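DNA mismatch repair protein MUTS (Thermus aquaticus, PDB 1EWQ) recognises mismatched and unpaired bases in duplex DNA to start mismatch repair, and has a weak ATPase activity. Local coordinates at a contact of chain A with DNA. Sequence-based numbering; all coordinates share one arbitrary frame.

A contact of chain A with DNA. Residues 39, 41, 59, 70, 72. With nucleotides of chain B.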
loop_
_atom_site.group_PDB
_atom_site.type_symbol
_atom_site.label_atom_id
_atom_site.label_comp_id
_atom_site.label_asym_id
_atom_site.label_seq_id
_atom_site.Cartn_x
_atom_site.Cartn_y
_atom_site.Cartn_z
ATOM N N PHE A 39 -29.426 -2.970 -8.227
ATOM C CA PHE A 39 -28.054 -2.613 -8.556
ATOM C C PHE A 39 -27.832 -1.103 -8.558
ATOM O O PHE A 39 -28.732 -0.337 -8.896
ATOM C CB PHE A 39 -27.665 -3.148 -9.943
ATOM C CG PHE A 39 -27.436 -4.630 -9.994
ATOM C CD1 PHE A 39 -28.507 -5.515 -10.004
ATOM C CD2 PHE A 39 -26.140 -5.144 -10.037
ATOM C CE1 PHE A 39 -28.297 -6.889 -10.055
ATOM C CE2 PHE A 39 -25.918 -6.522 -10.087
ATOM C CZ PHE A 39 -27.002 -7.395 -10.096
ATOM N N GLU A 41 -25.815 1.446 -10.458
ATOM C CA GLU A 41 -25.082 1.481 -11.716
ATOM C C GLU A 41 -24.443 2.814 -12.078
ATOM O O GLU A 41 -24.813 3.871 -11.557
ATOM C CB GLU A 41 -26.015 1.035 -12.848
ATOM C CG GLU A 41 -27.023 -0.026 -12.420
ATOM C CD GLU A 41 -27.956 -0.448 -13.541
ATOM O OE1 GLU A 41 -28.441 0.431 -14.285
ATOM O OE2 GLU A 41 -28.216 -1.663 -13.672
ATOM N N THR A 59 -20.072 -3.898 -18.829
ATOM C CA THR A 59 -21.063 -4.218 -19.856
ATOM C C THR A 59 -21.437 -2.963 -20.647
ATOM O O THR A 59 -20.612 -2.074 -20.847
ATOM C CB THR A 59 -22.366 -4.800 -19.251
ATOM O OG1 THR A 59 -22.066 -5.554 -18.069
ATOM C CG2 THR A 59 -23.041 -5.719 -20.257
HETATM N N MSE A 70 -21.596 0.476 -19.177
HETATM C CA MSE A 70 -22.352 0.261 -17.948
HETATM C C MSE A 70 -21.630 -0.637 -16.954
HETATM O O MSE A 70 -21.088 -1.672 -17.320
HETATM C CB MSE A 70 -23.720 -0.357 -18.263
HETATM C CG MSE A 70 -24.543 -0.670 -17.015
HETATM SE SE MSE A 70 -26.247 -1.491 -17.386
HETATM C CE MSE A 70 -25.708 -3.334 -17.242
ATOM N N GLY A 72 -22.072 -1.935 -12.632
ATOM C CA GLY A 72 -22.963 -1.858 -11.491
ATOM C C GLY A 72 -22.659 -2.858 -10.403
ATOM O O GLY A 72 -21.939 -3.826 -10.623
ATOM P P DG B 12 -27.300 -8.490 -22.569
ATOM O OP1 DG B 12 -26.622 -8.111 -23.833
ATOM O OP2 DG B 12 -27.619 -9.918 -22.300
ATOM O "O5'" DG B 12 -26.418 -7.974 -21.351
ATOM C "C5'" DG B 12 -26.394 -6.598 -20.979
ATOM C "C4'" DG B 12 -26.126 -6.495 -19.498
ATOM O "O4'" DG B 12 -27.386 -6.331 -18.795
ATOM C "C3'" DG B 12 -25.491 -7.791 -18.989
ATOM O "O3'" DG B 12 -24.297 -7.592 -18.252
ATOM C "C2'" DG B 12 -26.561 -8.433 -18.127
ATOM C "C1'" DG B 12 -27.543 -7.318 -17.787
ATOM N N9 DG B 12 -28.912 -7.830 -17.847
ATOM C C8 DG B 12 -29.285 -8.997 -18.471
ATOM N N7 DG B 12 -30.547 -9.284 -18.319
ATOM C C5 DG B 12 -31.054 -8.238 -17.562
ATOM C C6 DG B 12 -32.371 -8.019 -17.078
ATOM O O6 DG B 12 -33.369 -8.734 -17.218
ATOM N N1 DG B 12 -32.463 -6.834 -16.359
ATOM C C2 DG B 12 -31.422 -5.972 -16.125
ATOM N N2 DG B 12 -31.731 -4.889 -15.400
ATOM N N3 DG B 12 -30.176 -6.164 -16.569
ATOM C C4 DG B 12 -30.065 -7.313 -17.276
ATOM P P DT B 13 -23.396 -8.867 -17.854
ATOM O OP1 DT B 13 -22.280 -8.994 -18.827
ATOM O OP2 DT B 13 -24.304 -10.018 -17.614
ATOM O "O5'" DT B 13 -22.802 -8.405 -16.461
ATOM C "C5'" DT B 13 -23.532 -7.447 -15.728
ATOM C "C4'" DT B 13 -22.635 -6.666 -14.808
ATOM O "O4'" DT B 13 -23.389 -5.485 -14.491
ATOM C "C3'" DT B 13 -22.377 -7.380 -13.486
ATOM O "O3'" DT B 13 -21.092 -7.045 -12.949
ATOM C "C2'" DT B 13 -23.529 -6.928 -12.605
ATOM C "C1'" DT B 13 -23.973 -5.592 -13.205
ATOM N N1 DT B 13 -25.437 -5.452 -13.378
ATOM C C2 DT B 13 -25.956 -4.179 -13.440
ATOM O O2 DT B 13 -25.267 -3.175 -13.394
ATOM N N3 DT B 13 -27.321 -4.124 -13.560
ATOM C C4 DT B 13 -28.196 -5.187 -13.632
ATOM O O4 DT B 13 -29.400 -4.979 -13.708
ATOM C C5 DT B 13 -27.585 -6.494 -13.596
ATOM C C7 DT B 13 -28.453 -7.706 -13.710
ATOM C C6 DT B 13 -26.252 -6.561 -13.465
HETATM O O HOH W 1 -20.525 -4.424 -13.429
HETATM O O HOH W 2 -30.828 -2.940 -12.978
#
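Phe39 lies flat against the unpaired thymine DT13, a worked example of how a MutS protein reads an unpaired base by stacking on it. The Phe39 ring and the pyrimidine of DT13 are stacked and nearly parallel, their planes 7° apart. Followed outward, the side chain starts with CB below N3 and C2 of the base. CG lies under N3 and C4; from there one edge of the ring, CD1 and CE1, runs beneath C4, C5 and the methyl carbon C7, while the other, CD2 and CE2, runs beneath N1, C2 and C6. Phe39 CE2 comes to 3.4 Å from DT13 C6, and CZ at the tip covers C6 and C5. CG lies anti to the carbonyl carbon, which places the ring beside the base, and the turn about CB-CG (chi2 77°) lays its face against the thymine. An alanine here would probably leave this face of the thymine without its stacking partner and the base freer to tilt.

Glu41 addresses the Watson-Crick edge of the same base. Its carboxylate OE2 accepts a nearly straight hydrogen bond from DT13 N3, at 2.6 Å, on the anti side of the carboxylate and 19° out of its plane. Water 2 links OE2 to the thymine O4, 2.6 Å from the water, so N3 directly and O4 through the water are tied to the same carboxylate oxygen. Phe39 and Glu41 form the conserved Phe-X-Glu mismatch-recognition motif. The selenomethionine Met70 bends at chi3 to bring its methyl CE within 3.9 Å of DT13 C2, between the thymine and the sugar of DG12. On the sugar-phosphate side, Thr59 OG1 donates to DG12 O3' at 3.0 Å, and water 1 joins the backbone N of Gly72 to O3' and the sugar ring O4' of DT13.

The site belongs to MutS domain I near the N terminus: Phe39 and Glu41 come from strand 39-43, Thr59 from strand 59-62, and Met70 and Gly72 from strand 67-74.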